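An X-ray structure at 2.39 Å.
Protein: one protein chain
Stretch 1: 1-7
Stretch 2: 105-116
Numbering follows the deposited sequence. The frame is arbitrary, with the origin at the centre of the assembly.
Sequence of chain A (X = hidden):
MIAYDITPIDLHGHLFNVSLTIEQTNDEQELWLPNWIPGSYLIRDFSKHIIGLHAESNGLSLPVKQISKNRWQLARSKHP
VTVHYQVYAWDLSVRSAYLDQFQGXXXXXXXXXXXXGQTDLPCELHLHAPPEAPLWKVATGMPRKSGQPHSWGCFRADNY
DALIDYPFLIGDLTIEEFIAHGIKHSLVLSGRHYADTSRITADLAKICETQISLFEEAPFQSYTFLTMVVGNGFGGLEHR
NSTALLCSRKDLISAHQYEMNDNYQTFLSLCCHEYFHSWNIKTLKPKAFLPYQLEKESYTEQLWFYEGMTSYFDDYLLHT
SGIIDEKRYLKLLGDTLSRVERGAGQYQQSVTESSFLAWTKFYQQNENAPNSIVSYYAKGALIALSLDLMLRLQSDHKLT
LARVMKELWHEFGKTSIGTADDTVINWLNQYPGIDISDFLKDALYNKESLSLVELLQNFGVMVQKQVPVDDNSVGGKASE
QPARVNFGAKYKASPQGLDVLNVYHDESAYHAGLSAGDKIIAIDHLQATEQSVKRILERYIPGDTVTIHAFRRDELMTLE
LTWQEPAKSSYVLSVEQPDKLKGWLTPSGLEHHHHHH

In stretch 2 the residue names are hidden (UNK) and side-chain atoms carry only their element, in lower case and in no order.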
# COMPACT_ATOMS: atom_id res chain seq x y z
N MSE A 1 -13.65 29.92 9.57
CA MSE A 1 -13.56 28.50 10.02
C MSE A 1 -14.79 27.75 9.52
O MSE A 1 -15.90 28.27 9.55
CB MSE A 1 -13.47 28.45 11.55
CG MSE A 1 -14.79 28.19 12.28
SE MSE A 1 -15.19 26.29 12.46
CE MSE A 1 -13.35 25.69 12.55
N ILE A 2 -14.57 26.53 9.05
CA ILE A 2 -15.66 25.69 8.54
C ILE A 2 -15.97 24.62 9.57
O ILE A 2 -15.05 24.01 10.15
CB ILE A 2 -15.25 25.02 7.21
CG1 ILE A 2 -14.83 26.10 6.20
CG2 ILE A 2 -16.40 24.19 6.67
CD1 ILE A 2 -15.86 27.17 5.98
N ALA A 3 -17.25 24.37 9.81
CA ALA A 3 -17.65 23.37 10.81
C ALA A 3 -18.34 22.15 10.22
O ALA A 3 -19.25 22.27 9.39
CB ALA A 3 -18.55 24.03 11.86
N TYR A 4 -17.90 20.98 10.65
CA TYR A 4 -18.46 19.72 10.17
C TYR A 4 -19.04 18.91 11.33
O TYR A 4 -18.36 18.69 12.33
CB TYR A 4 -17.37 18.89 9.48
CG TYR A 4 -16.82 19.49 8.21
CD1 TYR A 4 -17.43 19.26 6.99
CD2 TYR A 4 -15.68 20.28 8.24
CE1 TYR A 4 -16.92 19.79 5.81
CE2 TYR A 4 -15.16 20.83 7.07
CZ TYR A 4 -15.78 20.58 5.86
OH TYR A 4 -15.28 21.13 4.70
N ASP A 5 -20.28 18.47 11.19
CA ASP A 5 -20.91 17.64 12.21
C ASP A 5 -21.17 16.27 11.61
O ASP A 5 -21.87 16.16 10.60
CB ASP A 5 -22.23 18.24 12.70
CG ASP A 5 -22.02 19.27 13.77
OD1 ASP A 5 -21.89 20.46 13.43
OD2 ASP A 5 -21.97 18.88 14.96
N ILE A 6 -20.61 15.24 12.22
CA ILE A 6 -20.80 13.88 11.72
C ILE A 6 -21.41 12.96 12.76
O ILE A 6 -21.01 12.95 13.93
CB ILE A 6 -19.47 13.25 11.26
CG1 ILE A 6 -18.87 14.06 10.11
CG2 ILE A 6 -19.71 11.83 10.80
CD1 ILE A 6 -17.47 13.62 9.72
N THR A 7 -22.39 12.18 12.32
CA THR A 7 -23.05 11.24 13.20
C THR A 7 -23.28 9.92 12.47
O THR A 7 -23.80 9.91 11.36
CB THR A 7 -24.42 11.79 13.69
OG1 THR A 7 -24.24 13.05 14.35
CG2 THR A 7 -25.08 10.81 14.66
N UNK A 105 -15.55 3.21 10.14
CA UNK A 105 -14.27 3.75 9.69
C UNK A 105 -14.55 4.76 8.58
O UNK A 105 -15.48 4.57 7.80
c UNK A 105 -13.38 2.64 9.12
c UNK A 105 -9.90 4.10 8.59
c UNK A 105 -11.03 3.56 9.20
c UNK A 105 -12.14 3.16 8.45
c UNK A 105 -10.96 3.86 6.44
c UNK A 105 -12.09 3.31 7.06
c UNK A 105 -9.87 4.26 7.21
N UNK A 106 -13.76 5.83 8.53
CA UNK A 106 -13.96 6.81 7.47
C UNK A 106 -12.81 7.79 7.27
O UNK A 106 -12.06 8.11 8.19
c UNK A 106 -15.85 8.08 10.09
c UNK A 106 -14.78 10.64 9.95
c UNK A 106 -15.28 8.51 8.89
c UNK A 106 -15.90 8.92 11.21
c UNK A 106 -15.27 7.61 7.67
c UNK A 106 -15.36 10.20 11.14
c UNK A 106 -14.74 9.80 8.84
N UNK A 107 -12.69 8.23 6.02
CA UNK A 107 -11.70 9.21 5.62
C UNK A 107 -12.56 10.42 5.26
O UNK A 107 -13.61 10.27 4.63
c UNK A 107 -10.95 8.73 4.38
o UNK A 107 -8.87 7.92 5.24
n UNK A 107 -10.30 6.41 4.36
c UNK A 107 -9.95 7.65 4.69
N UNK A 108 -12.12 11.61 5.64
CA UNK A 108 -12.91 12.78 5.35
C UNK A 108 -12.99 13.15 3.87
O UNK A 108 -13.78 14.03 3.50
n UNK A 108 -11.75 13.84 8.57
o UNK A 108 -13.87 13.31 8.03
c UNK A 108 -12.44 13.94 6.23
c UNK A 108 -12.74 13.67 7.69
N UNK A 109 -12.21 12.48 3.04
CA UNK A 109 -12.28 12.71 1.60
C UNK A 109 -13.64 12.17 1.15
O UNK A 109 -14.16 12.58 0.12
o UNK A 109 -10.94 10.69 1.49
c UNK A 109 -11.21 11.92 0.81
c UNK A 109 -9.92 12.74 0.65
N UNK A 110 -14.20 11.25 1.93
CA UNK A 110 -15.50 10.65 1.60
C UNK A 110 -16.67 11.32 2.31
O UNK A 110 -17.79 11.30 1.80
c UNK A 110 -15.51 9.15 1.95
o UNK A 110 -14.78 8.39 1.01
N UNK A 111 -16.43 11.90 3.47
CA UNK A 111 -17.52 12.52 4.24
C UNK A 111 -17.66 14.04 4.23
O UNK A 111 -18.77 14.55 4.29
c UNK A 111 -17.44 12.04 5.69
c UNK A 111 -18.16 10.73 6.04
c UNK A 111 -18.00 10.43 7.50
c UNK A 111 -17.62 9.59 5.19
N UNK A 112 -16.54 14.75 4.11
CA UNK A 112 -16.56 16.21 4.18
C UNK A 112 -16.38 17.02 2.92
O UNK A 112 -15.26 17.13 2.40
s UNK A 112 -15.76 15.93 6.81
c UNK A 112 -15.52 16.66 5.20
N UNK A 113 -17.46 17.63 2.44
CA UNK A 113 -17.37 18.48 1.25
C UNK A 113 -16.47 19.68 1.55
O UNK A 113 -16.51 20.25 2.64
c UNK A 113 -21.06 18.64 0.01
c UNK A 113 -18.75 18.99 0.85
c UNK A 113 -19.72 17.97 0.27
c UNK A 113 -19.16 17.39 -1.03
N UNK A 114 -15.65 20.06 0.58
CA UNK A 114 -14.76 21.21 0.75
C UNK A 114 -15.51 22.47 0.31
O UNK A 114 -16.29 22.43 -0.64
c UNK A 114 -13.51 21.03 -0.10
N UNK A 115 -15.29 23.58 1.01
CA UNK A 115 -15.92 24.85 0.67
C UNK A 115 -14.99 25.61 -0.27
O UNK A 115 -13.92 26.06 0.15
c UNK A 115 -16.87 27.02 1.53
c UNK A 115 -17.07 24.96 2.91
c UNK A 115 -16.19 25.72 1.93
N UNK A 116 -15.39 25.73 -1.53
CA UNK A 116 -14.58 26.42 -2.54
C UNK A 116 -14.09 27.80 -2.11
O UNK A 116 -14.87 28.64 -1.68
o UNK A 116 -12.29 26.91 -5.55
c UNK A 116 -14.59 27.20 -4.98
c UNK A 116 -13.41 26.37 -5.45
c UNK A 116 -15.37 26.56 -3.84
o UNK A 116 -13.60 25.16 -5.71
O HOH W 1 -13.71 23.36 3.49

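Position 105 carries one carbon followed by a ring of six carbons and lies out of reach of stretch 1; it is Phe 105. Position 106 has the same seven carbons in the same arrangement, but its CA-to-CB bond points toward the strand and its ring touches Ile 6. This is Phe 106, with CE2 4.0 Å from Ile 6 CD1.

At 107 two carbons lead to one oxygen and one nitrogen, a short amide that touches nothing on stretch 1: Asn 107. Position 108 repeats this pattern, with its amide oxygen near Ile 6, and is Asn 108; OD1 lies 4.0 Å from Ile 6 CD1. Position 109, out of reach, branches at CB into one oxygen and one carbon, which identifies Thr 109, and 110, equally remote, with a single carbon and an oxygen, is Ser 110. The backbone turns here, Ser 110 N donating to Asn 107 O at 2.9 Å.

Position 111 has four carbons forked at the second, with one tip against Ile 6. It is Leu 111, its CD2 3.9 Å from Ile 6 CD1. At 112 a single carbon bears sulfur, and both lie over the Tyr 4 ring face; this is Cys 112. Its CB lies 3.5 Å from Tyr 4 CE1, in a CH-pi contact; SG sits 4.2 Å from the Tyr 4 ring centroid and 4.1 Å from Ile 6 CD1.

The four carbons at 113 are again forked at the second, but the end of this side chain leads away and the backbone makes the contact; this is Leu 113. A lone CB at 114, pointing away from the strand, marks Ala 114. At 115 CB carries two carbons, one of them touching Ile 2; this is Val 115, with CG2 3.9 Å from Ile 2 CG2. Three carbons at 116, the third carrying two oxygens as a carboxylate, out of reach of stretch 1, make Glu 116.

The contact follows the alternation of the strand: Ile 2, Tyr 4 and Ile 6 point toward stretch 2, while Ala 3, Asp 5 and Thr 7 stay out of reach. Ile 6 CD1 meets a largely apolar group, and Ile 2 packs on Val 115. Between these, Tyr 4 OH donates a 2.6 Å hydrogen bond to Leu 113 O, near the ring plane, and accepts one from a water O at 3.0 Å. That water O accepts from Val 115 N at 2.9 Å, so the buried hydroxyl is tied to the backbone both directly and through solvent.

Stretch 2, residues 105-116: FFNNTSLCLAVE
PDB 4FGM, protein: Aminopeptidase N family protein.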